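Local coordinates for RND efflux system, outer membrane lipoprotein, NodT family (Burkholderia mallei, PDB 6U94) that probably serves as the outer-membrane channel of an RND-type efflux system, a lipoprotein of the outer membrane factor family that would let exported compounds leave the cell, at residues A[164-169]-A[244-249]; A[171-176]-A[240-245]; A[51-56]-A[60-65]. All blocks are in the same frame, centred on the assembly; numbering follows the deposited sequence.

Contact 1 of 3, residues A[164-169]-A[244-249]; sequences ISLVAE and AVLIGG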
loop_
_atom_site.group_PDB
_atom_site.type_symbol
_atom_site.label_atom_id
_atom_site.label_comp_id
_atom_site.label_asym_id
_atom_site.label_seq_id
_atom_site.Cartn_x
_atom_site.Cartn_y
_atom_site.Cartn_z
ATOM N N ILE A 164 10.340 3.111 9.730
ATOM C CA ILE A 164 9.432 2.226 9.008
ATOM C C ILE A 164 8.542 3.034 8.069
ATOM O O ILE A 164 8.356 2.676 6.901
ATOM C CB ILE A 164 8.609 1.387 10.001
ATOM C CG1 ILE A 164 9.469 0.275 10.604
ATOM C CG2 ILE A 164 7.385 0.812 9.334
ATOM C CD1 ILE A 164 8.706 -0.636 11.544
ATOM N N SER A 165 7.990 4.145 8.567
ATOM C CA SER A 165 7.165 5.005 7.724
ATOM C C SER A 165 7.966 5.561 6.555
ATOM O O SER A 165 7.496 5.560 5.410
ATOM C CB SER A 165 6.574 6.151 8.548
ATOM O OG SER A 165 5.828 5.672 9.652
ATOM N N LEU A 166 9.184 6.032 6.825
ATOM C CA LEU A 166 9.994 6.646 5.779
ATOM C C LEU A 166 10.372 5.630 4.708
ATOM O O LEU A 166 10.256 5.908 3.510
ATOM C CB LEU A 166 11.244 7.277 6.391
ATOM C CG LEU A 166 12.155 8.074 5.459
ATOM C CD1 LEU A 166 11.388 9.205 4.797
ATOM C CD2 LEU A 166 13.349 8.623 6.239
ATOM N N VAL A 167 10.830 4.447 5.125
ATOM C CA VAL A 167 11.184 3.397 4.171
ATOM C C VAL A 167 9.984 3.046 3.304
ATOM O O VAL A 167 10.088 2.940 2.077
ATOM C CB VAL A 167 11.725 2.159 4.909
ATOM C CG1 VAL A 167 11.739 0.946 3.990
ATOM C CG2 VAL A 167 13.119 2.431 5.458
ATOM N N ALA A 168 8.822 2.872 3.933
ATOM C CA ALA A 168 7.632 2.465 3.197
ATOM C C ALA A 168 7.133 3.576 2.283
ATOM O O ALA A 168 6.707 3.311 1.153
ATOM C CB ALA A 168 6.540 2.045 4.173
ATOM N N GLU A 169 7.172 4.825 2.753
ATOM C CA GLU A 169 6.652 5.925 1.950
ATOM C C GLU A 169 7.525 6.191 0.731
ATOM O O GLU A 169 7.012 6.585 -0.322
ATOM C CB GLU A 169 6.524 7.187 2.801
ATOM C CG GLU A 169 5.505 8.180 2.264
ATOM C CD GLU A 169 4.091 7.621 2.264
ATOM O OE1 GLU A 169 3.612 7.199 3.337
ATOM O OE2 GLU A 169 3.457 7.598 1.189
ATOM N N ALA A 244 11.294 13.626 -4.051
ATOM C CA ALA A 244 12.392 14.515 -3.688
ATOM C C ALA A 244 12.307 14.925 -2.224
ATOM O O ALA A 244 13.331 15.007 -1.538
ATOM C CB ALA A 244 12.392 15.747 -4.594
ATOM N N VAL A 245 11.094 15.181 -1.728
ATOM C CA VAL A 245 10.920 15.517 -0.318
ATOM C C VAL A 245 11.322 14.343 0.564
ATOM O O VAL A 245 11.970 14.520 1.603
ATOM C CB VAL A 245 9.467 15.954 -0.049
ATOM C CG1 VAL A 245 9.239 16.163 1.443
ATOM C CG2 VAL A 245 9.137 17.217 -0.824
ATOM N N LEU A 246 10.952 13.125 0.158
ATOM C CA LEU A 246 11.181 11.959 1.006
ATOM C C LEU A 246 12.664 11.638 1.135
ATOM O O LEU A 246 13.117 11.204 2.201
ATOM C CB LEU A 246 10.420 10.754 0.458
ATOM C CG LEU A 246 8.920 10.744 0.744
ATOM C CD1 LEU A 246 8.254 9.564 0.054
ATOM C CD2 LEU A 246 8.670 10.708 2.243
ATOM N N ILE A 247 13.438 11.831 0.064
ATOM C CA ILE A 247 14.874 11.573 0.133
ATOM C C ILE A 247 15.667 12.796 0.571
ATOM O O ILE A 247 16.879 12.681 0.810
ATOM C CB ILE A 247 15.421 11.065 -1.215
ATOM C CG1 ILE A 247 15.243 12.125 -2.301
ATOM C CG2 ILE A 247 14.735 9.762 -1.611
ATOM C CD1 ILE A 247 15.992 11.815 -3.577
ATOM N N GLY A 248 15.029 13.958 0.690
ATOM C CA GLY A 248 15.696 15.147 1.177
ATOM C C GLY A 248 16.606 15.836 0.188
ATOM O O GLY A 248 17.408 16.683 0.599
ATOM N N GLY A 249 16.510 15.511 -1.097
ATOM C CA GLY A 249 17.353 16.122 -2.096
ATOM C C GLY A 249 16.909 15.806 -3.508
ATOM O O GLY A 249 15.891 15.143 -3.732
#
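Leu246 pushes its two methyl groups between Leu166 and Glu169, one helical turn apart on helix 156-203, and no hydrogen bond crosses. Leu246 CD2 lies 4.0 Å from Leu166 CD1, the two side chains lying alongside each other and pointing in opposite senses. Leu166 CG stands anti to the backbone N (chi1 -175°), a setting that carries the methyls over to Leu246 although its CB points neither toward the partner nor away from it. Leu246 CD1 meets Glu169 CG at 3.8 Å, the aliphatic root of the acid completing the apolar surface. Leu246 CD1 also rests on Glu169 O at 3.2 Å, a carbon-to-carbonyl packing contact. The joint belongs to the long antiparallel helix pair, 156-203 with 211-247, of the outer membrane factor fold, here at the C-terminal end of the second helix; Gly248, with phi of 77°, which favours glycine, takes the chain out of it. Ile79 and Ala82 of helix 72-86 also pack on Leu246.

Glu169 bends at chi2 (63°) and takes its buried carboxylate away from Leu246 to salt bridges with Arg83 and Arg87 and a hydrogen bond with Tyr86 OH, which probably stabilise its negative charge. Leu246 O, 3.7 Å from Leu166 CD1, accepts a hydrogen bond from Arg70 NH2.

Contact 2 of 3, residues A[171-176]-A[240-245]; sequences ANTYLT and ENALAV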
loop_
_atom_site.group_PDB
_atom_site.type_symbol
_atom_site.label_atom_id
_atom_site.label_comp_id
_atom_site.label_asym_id
_atom_site.label_seq_id
_atom_site.Cartn_x
_atom_site.Cartn_y
_atom_site.Cartn_z
ATOM N N ALA A 171 9.100 3.794 -0.865
ATOM C CA ALA A 171 8.799 2.693 -1.775
ATOM C C ALA A 171 7.462 2.908 -2.473
ATOM O O ALA A 171 7.352 2.731 -3.692
ATOM C CB ALA A 171 8.803 1.366 -1.016
ATOM N N ASN A 172 6.431 3.290 -1.716
ATOM C CA ASN A 172 5.120 3.491 -2.322
ATOM C C ASN A 172 5.121 4.665 -3.290
ATOM O O ASN A 172 4.340 4.675 -4.248
ATOM C CB ASN A 172 4.061 3.701 -1.242
ATOM C CG ASN A 172 2.651 3.720 -1.806
ATOM O OD1 ASN A 172 2.090 2.673 -2.133
ATOM N ND2 ASN A 172 2.069 4.908 -1.920
ATOM N N THR A 173 5.982 5.658 -3.062
ATOM C CA THR A 173 6.036 6.811 -3.956
ATOM C C THR A 173 6.756 6.480 -5.258
ATOM O O THR A 173 6.326 6.912 -6.334
ATOM C CB THR A 173 6.712 7.989 -3.253
ATOM O OG1 THR A 173 5.990 8.299 -2.058
ATOM C CG2 THR A 173 6.725 9.215 -4.146
ATOM N N TYR A 174 7.854 5.724 -5.181
ATOM C CA TYR A 174 8.567 5.339 -6.396
ATOM C C TYR A 174 7.769 4.320 -7.198
ATOM O O TYR A 174 7.770 4.355 -8.435
ATOM C CB TYR A 174 9.947 4.788 -6.042
ATOM C CG TYR A 174 10.756 4.318 -7.233
ATOM C CD1 TYR A 174 11.262 5.223 -8.155
ATOM C CD2 TYR A 174 11.026 2.968 -7.424
ATOM C CE1 TYR A 174 12.008 4.798 -9.241
ATOM C CE2 TYR A 174 11.770 2.533 -8.507
ATOM C CZ TYR A 174 12.259 3.451 -9.413
ATOM O OH TYR A 174 12.999 3.019 -10.490
ATOM N N LEU A 175 7.077 3.404 -6.515
ATOM C CA LEU A 175 6.194 2.477 -7.214
ATOM C C LEU A 175 5.037 3.220 -7.868
ATOM O O LEU A 175 4.690 2.955 -9.024
ATOM C CB LEU A 175 5.681 1.410 -6.249
ATOM C CG LEU A 175 6.728 0.378 -5.824
ATOM C CD1 LEU A 175 6.156 -0.611 -4.822
ATOM C CD2 LEU A 175 7.276 -0.346 -7.042
ATOM N N THR A 176 4.432 4.164 -7.141
ATOM C CA THR A 176 3.383 4.995 -7.727
ATOM C C THR A 176 3.907 5.776 -8.926
ATOM O O THR A 176 3.187 5.969 -9.913
ATOM C CB THR A 176 2.807 5.941 -6.672
ATOM O OG1 THR A 176 2.147 5.179 -5.651
ATOM C CG2 THR A 176 1.814 6.914 -7.290
ATOM N N GLU A 240 7.191 12.803 -8.376
ATOM C CA GLU A 240 8.591 13.206 -8.341
ATOM C C GLU A 240 8.843 14.270 -7.277
ATOM O O GLU A 240 9.924 14.297 -6.676
ATOM C CB GLU A 240 9.022 13.702 -9.721
ATOM C CG GLU A 240 8.925 12.635 -10.799
ATOM C CD GLU A 240 9.296 13.149 -12.179
ATOM O OE1 GLU A 240 9.180 14.371 -12.416
ATOM O OE2 GLU A 240 9.710 12.327 -13.024
ATOM N N ASN A 241 7.867 15.148 -7.031
ATOM C CA ASN A 241 8.007 16.127 -5.957
ATOM C C ASN A 241 8.062 15.441 -4.598
ATOM O O ASN A 241 8.973 15.689 -3.799
ATOM C CB ASN A 241 6.856 17.133 -6.001
ATOM C CG ASN A 241 7.272 18.473 -6.571
ATOM O OD1 ASN A 241 8.188 18.555 -7.391
ATOM N ND2 ASN A 241 6.607 19.536 -6.131
ATOM N N ALA A 242 7.087 14.569 -4.319
ATOM C CA ALA A 242 7.060 13.864 -3.044
ATOM C C ALA A 242 8.296 12.995 -2.870
ATOM O O ALA A 242 8.821 12.863 -1.757
ATOM C CB ALA A 242 5.789 13.019 -2.937
ATOM N N LEU A 243 8.780 12.397 -3.961
ATOM C CA LEU A 243 9.981 11.574 -3.879
ATOM C C LEU A 243 11.194 12.413 -3.499
ATOM O O LEU A 243 12.037 11.977 -2.706
ATOM C CB LEU A 243 10.213 10.856 -5.208
ATOM C CG LEU A 243 11.153 9.652 -5.197
ATOM C CD1 LEU A 243 10.728 8.655 -4.134
ATOM C CD2 LEU A 243 11.176 8.990 -6.566
ATOM N N ALA A 244 11.294 13.626 -4.051
ATOM C CA ALA A 244 12.392 14.515 -3.688
ATOM C C ALA A 244 12.307 14.925 -2.224
ATOM O O ALA A 244 13.331 15.007 -1.538
ATOM C CB ALA A 244 12.392 15.747 -4.594
ATOM N N VAL A 245 11.094 15.181 -1.728
ATOM C CA VAL A 245 10.920 15.517 -0.318
ATOM C C VAL A 245 11.322 14.343 0.564
ATOM O O VAL A 245 11.970 14.520 1.603
ATOM C CB VAL A 245 9.467 15.954 -0.049
ATOM C CG1 VAL A 245 9.239 16.163 1.443
ATOM C CG2 VAL A 245 9.137 17.217 -0.824
#
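Two long helices of the outer membrane factor fold, 156-203 and 211-247, run side by side here, with Thr173 and Tyr174 of the first facing Ala242 and Leu243 of the second. Thr173 makes the closest approach through its methyl: CG2 lies 3.8 Å from the backbone N of Leu243 and 4.1 Å from Ala242 CB. With CG2 anti to its own backbone N, the threonine lays a carbon against the neighbouring helix while OG1 keeps to its own, bonded to the carbonyl O of Glu169 one turn earlier. A beta-branched residue with one polar and one apolar arm thus serves both needs in a buried position. The CA atoms of Thr173 and Leu243 are 6.2 Å apart. A small residue such as Ala242 suits this close approach.

The short segments are antiparallel in this helical hairpin, their directions 152° apart and their axes 9.3 Å from each other. Leu243 divides its methyls between Thr173 and Tyr174: CD1 reaches Thr173 CG2 at 4.0 Å, and CD2 reaches CD1 of Tyr174 at 4.1 Å. The latter methyl meets the ring at its edge, near the ring plane, rather than over a face. With chi1 at 178°, the Tyr174 ring projects past Leu243 toward helix 56-67, where Leu58 and Leu61 touch it. Ala242 has Ala82 and Tyr86 of helix 72-86 beside it. Within the first helix, Thr176 OG1 donates to Asn172 O at 2.7 Å, tilted 21° from the carbonyl plane; that oxygen also accepts from Thr176 N, so two bonds grip it.

Contact 3 of 3, residues A[51-56]-A[60-65]; sequences NFLADA and QLVALA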
loop_
_atom_site.group_PDB
_atom_site.type_symbol
_atom_site.label_atom_id
_atom_site.label_comp_id
_atom_site.label_asym_id
_atom_site.label_seq_id
_atom_site.Cartn_x
_atom_site.Cartn_y
_atom_site.Cartn_z
ATOM N N ASN A 51 15.954 -6.966 2.144
ATOM C CA ASN A 51 15.401 -8.233 1.688
ATOM C C ASN A 51 14.012 -8.072 1.087
ATOM O O ASN A 51 13.586 -8.935 0.313
ATOM C CB ASN A 51 15.374 -9.254 2.828
ATOM C CG ASN A 51 14.809 -8.686 4.112
ATOM O OD1 ASN A 51 14.144 -7.649 4.111
ATOM N ND2 ASN A 51 15.070 -9.369 5.221
ATOM N N PHE A 52 13.312 -6.982 1.399
ATOM C CA PHE A 52 11.974 -6.741 0.875
ATOM C C PHE A 52 12.005 -5.882 -0.385
ATOM O O PHE A 52 11.366 -6.220 -1.387
ATOM C CB PHE A 52 11.108 -6.088 1.955
ATOM C CG PHE A 52 9.745 -5.682 1.482
ATOM C CD1 PHE A 52 8.857 -6.623 0.980
ATOM C CD2 PHE A 52 9.340 -4.361 1.560
ATOM C CE1 PHE A 52 7.595 -6.246 0.550
ATOM C CE2 PHE A 52 8.081 -3.978 1.130
ATOM C CZ PHE A 52 7.208 -4.925 0.626
ATOM N N LEU A 53 12.740 -4.774 -0.351
ATOM C CA LEU A 53 12.894 -3.914 -1.521
ATOM C C LEU A 53 14.022 -4.479 -2.375
ATOM O O LEU A 53 15.202 -4.309 -2.058
ATOM C CB LEU A 53 13.171 -2.477 -1.098
ATOM C CG LEU A 53 12.151 -1.896 -0.116
ATOM C CD1 LEU A 53 12.419 -0.428 0.134
ATOM C CD2 LEU A 53 10.738 -2.099 -0.630
ATOM N N ALA A 54 13.659 -5.157 -3.463
ATOM C CA ALA A 54 14.634 -5.864 -4.285
ATOM C C ALA A 54 15.219 -5.008 -5.398
ATOM O O ALA A 54 16.361 -5.243 -5.809
ATOM C CB ALA A 54 14.000 -7.118 -4.892
ATOM N N ASP A 55 14.471 -4.024 -5.894
ATOM C CA ASP A 55 14.942 -3.215 -7.012
ATOM C C ASP A 55 16.131 -2.360 -6.590
ATOM O O ASP A 55 16.093 -1.691 -5.551
ATOM C CB ASP A 55 13.811 -2.334 -7.540
ATOM C CG ASP A 55 14.196 -1.584 -8.797
ATOM O OD1 ASP A 55 14.539 -2.244 -9.800
ATOM O OD2 ASP A 55 14.150 -0.337 -8.782
ATOM N N ALA A 56 17.189 -2.383 -7.406
ATOM C CA ALA A 56 18.412 -1.666 -7.060
ATOM C C ALA A 56 18.170 -0.165 -6.973
ATOM O O ALA A 56 18.659 0.498 -6.052
ATOM C CB ALA A 56 19.506 -1.977 -8.083
ATOM N N GLN A 60 18.440 2.339 -3.672
ATOM C CA GLN A 60 19.247 3.553 -3.611
ATOM C C GLN A 60 18.458 4.710 -3.009
ATOM O O GLN A 60 18.992 5.479 -2.201
ATOM C CB GLN A 60 19.752 3.916 -5.007
ATOM C CG GLN A 60 20.558 5.201 -5.065
ATOM C CD GLN A 60 21.077 5.503 -6.458
ATOM O OE1 GLN A 60 20.804 4.767 -7.408
ATOM N NE2 GLN A 60 21.832 6.588 -6.587
ATOM N N LEU A 61 17.184 4.843 -3.384
ATOM C CA LEU A 61 16.372 5.946 -2.880
ATOM C C LEU A 61 16.156 5.835 -1.376
ATOM O O LEU A 61 16.232 6.838 -0.654
ATOM C CB LEU A 61 15.032 5.979 -3.614
ATOM C CG LEU A 61 15.127 6.293 -5.106
ATOM C CD1 LEU A 61 13.917 5.748 -5.842
ATOM C CD2 LEU A 61 15.265 7.793 -5.324
ATOM N N VAL A 62 15.883 4.624 -0.884
ATOM C CA VAL A 62 15.653 4.428 0.545
ATOM C C VAL A 62 16.916 4.736 1.339
ATOM O O VAL A 62 16.862 5.366 2.403
ATOM C CB VAL A 62 15.145 2.998 0.806
ATOM C CG1 VAL A 62 15.179 2.676 2.290
ATOM C CG2 VAL A 62 13.738 2.843 0.266
ATOM N N ALA A 63 18.074 4.308 0.830
ATOM C CA ALA A 63 19.327 4.569 1.528
ATOM C C ALA A 63 19.594 6.064 1.640
ATOM O O ALA A 63 20.093 6.537 2.669
ATOM C CB ALA A 63 20.480 3.864 0.817
ATOM N N LEU A 64 19.269 6.826 0.593
ATOM C CA LEU A 64 19.465 8.270 0.651
ATOM C C LEU A 64 18.487 8.918 1.620
ATOM O O LEU A 64 18.840 9.873 2.323
ATOM C CB LEU A 64 19.325 8.880 -0.745
ATOM C CG LEU A 64 20.280 8.374 -1.829
ATOM C CD1 LEU A 64 20.196 9.249 -3.076
ATOM C CD2 LEU A 64 21.710 8.294 -1.311
ATOM N N ALA A 65 17.253 8.414 1.674
ATOM C CA ALA A 65 16.282 8.946 2.624
ATOM C C ALA A 65 16.720 8.686 4.060
ATOM O O ALA A 65 16.544 9.544 4.934
ATOM C CB ALA A 65 14.904 8.338 2.361
#
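Leu53 CD1 and Val62 CG2 meet methyl to methyl at 3.5 Å, the side chains crossing at about a right angle. Where they meet, an irregular stretch of chain, 51-55, lies back against the helix that it leads into; this is the N-terminal end of helix 56-67, with Asp55 as N-cap. Both residues point their CB atoms at each other. The branched leucine spans the gap left by backbones whose CA atoms, of Leu53 and Val62, are 9.0 Å apart, and the compact valine offers a methyl without a long chain. Val62 places CG2 anti to its carbonyl carbon, the arm that meets the leucine, while CG1 stands anti to the backbone N (chi1 168°).

The polar half of the contact is the first turn of the helix itself, where Gln60 N donates to Ala56 O. Alanine, small and exposed, suits this first turn; Gln60 runs its chain out extended beyond CG, which suits a partly exposed site.

A second shell fixes this start. Val62 also lies on Val167 and Val170 of helix 156-203, and Leu53 packs on Leu267 as well. Asp55 OD2 accepts from Leu58 N, a cap on the helix start, while OD1 forms a salt bridge with Arg264; the two partners probably favour its charged form. Further out, backbone bonds join Phe52 to Ala268 and both Ala54 and Asp55 to Leu266. Back at the first turn, the N-H...O angle between Gln60 N and Ala56 O is 145°, at a separation of 3.0 Å.

How the contacts relate
From the N terminus, contact 3 comes first and closes a very short turn, with three residues between 51-56 and 60-65. After helix 72-86, an unmodelled stretch and two short helices, the chain enters helix 156-203, on which contacts 1 and 2 begin. Contact 2, from 171-176 to 240-245, lies within the larger span of contact 1, and the two share Ala244 and Val245; they follow one another along one antiparallel hairpin, bridged where Leu246 CD1 packs on Thr173 OG1 at 3.3 Å. Contact 3 does not interleave with them but lies against both: Ala65 CB is 3.4 Å from Leu246 O, and Leu53 CD2 is 4.0 Å from Ala171 CB, tying the N-terminal segment to the hairpin.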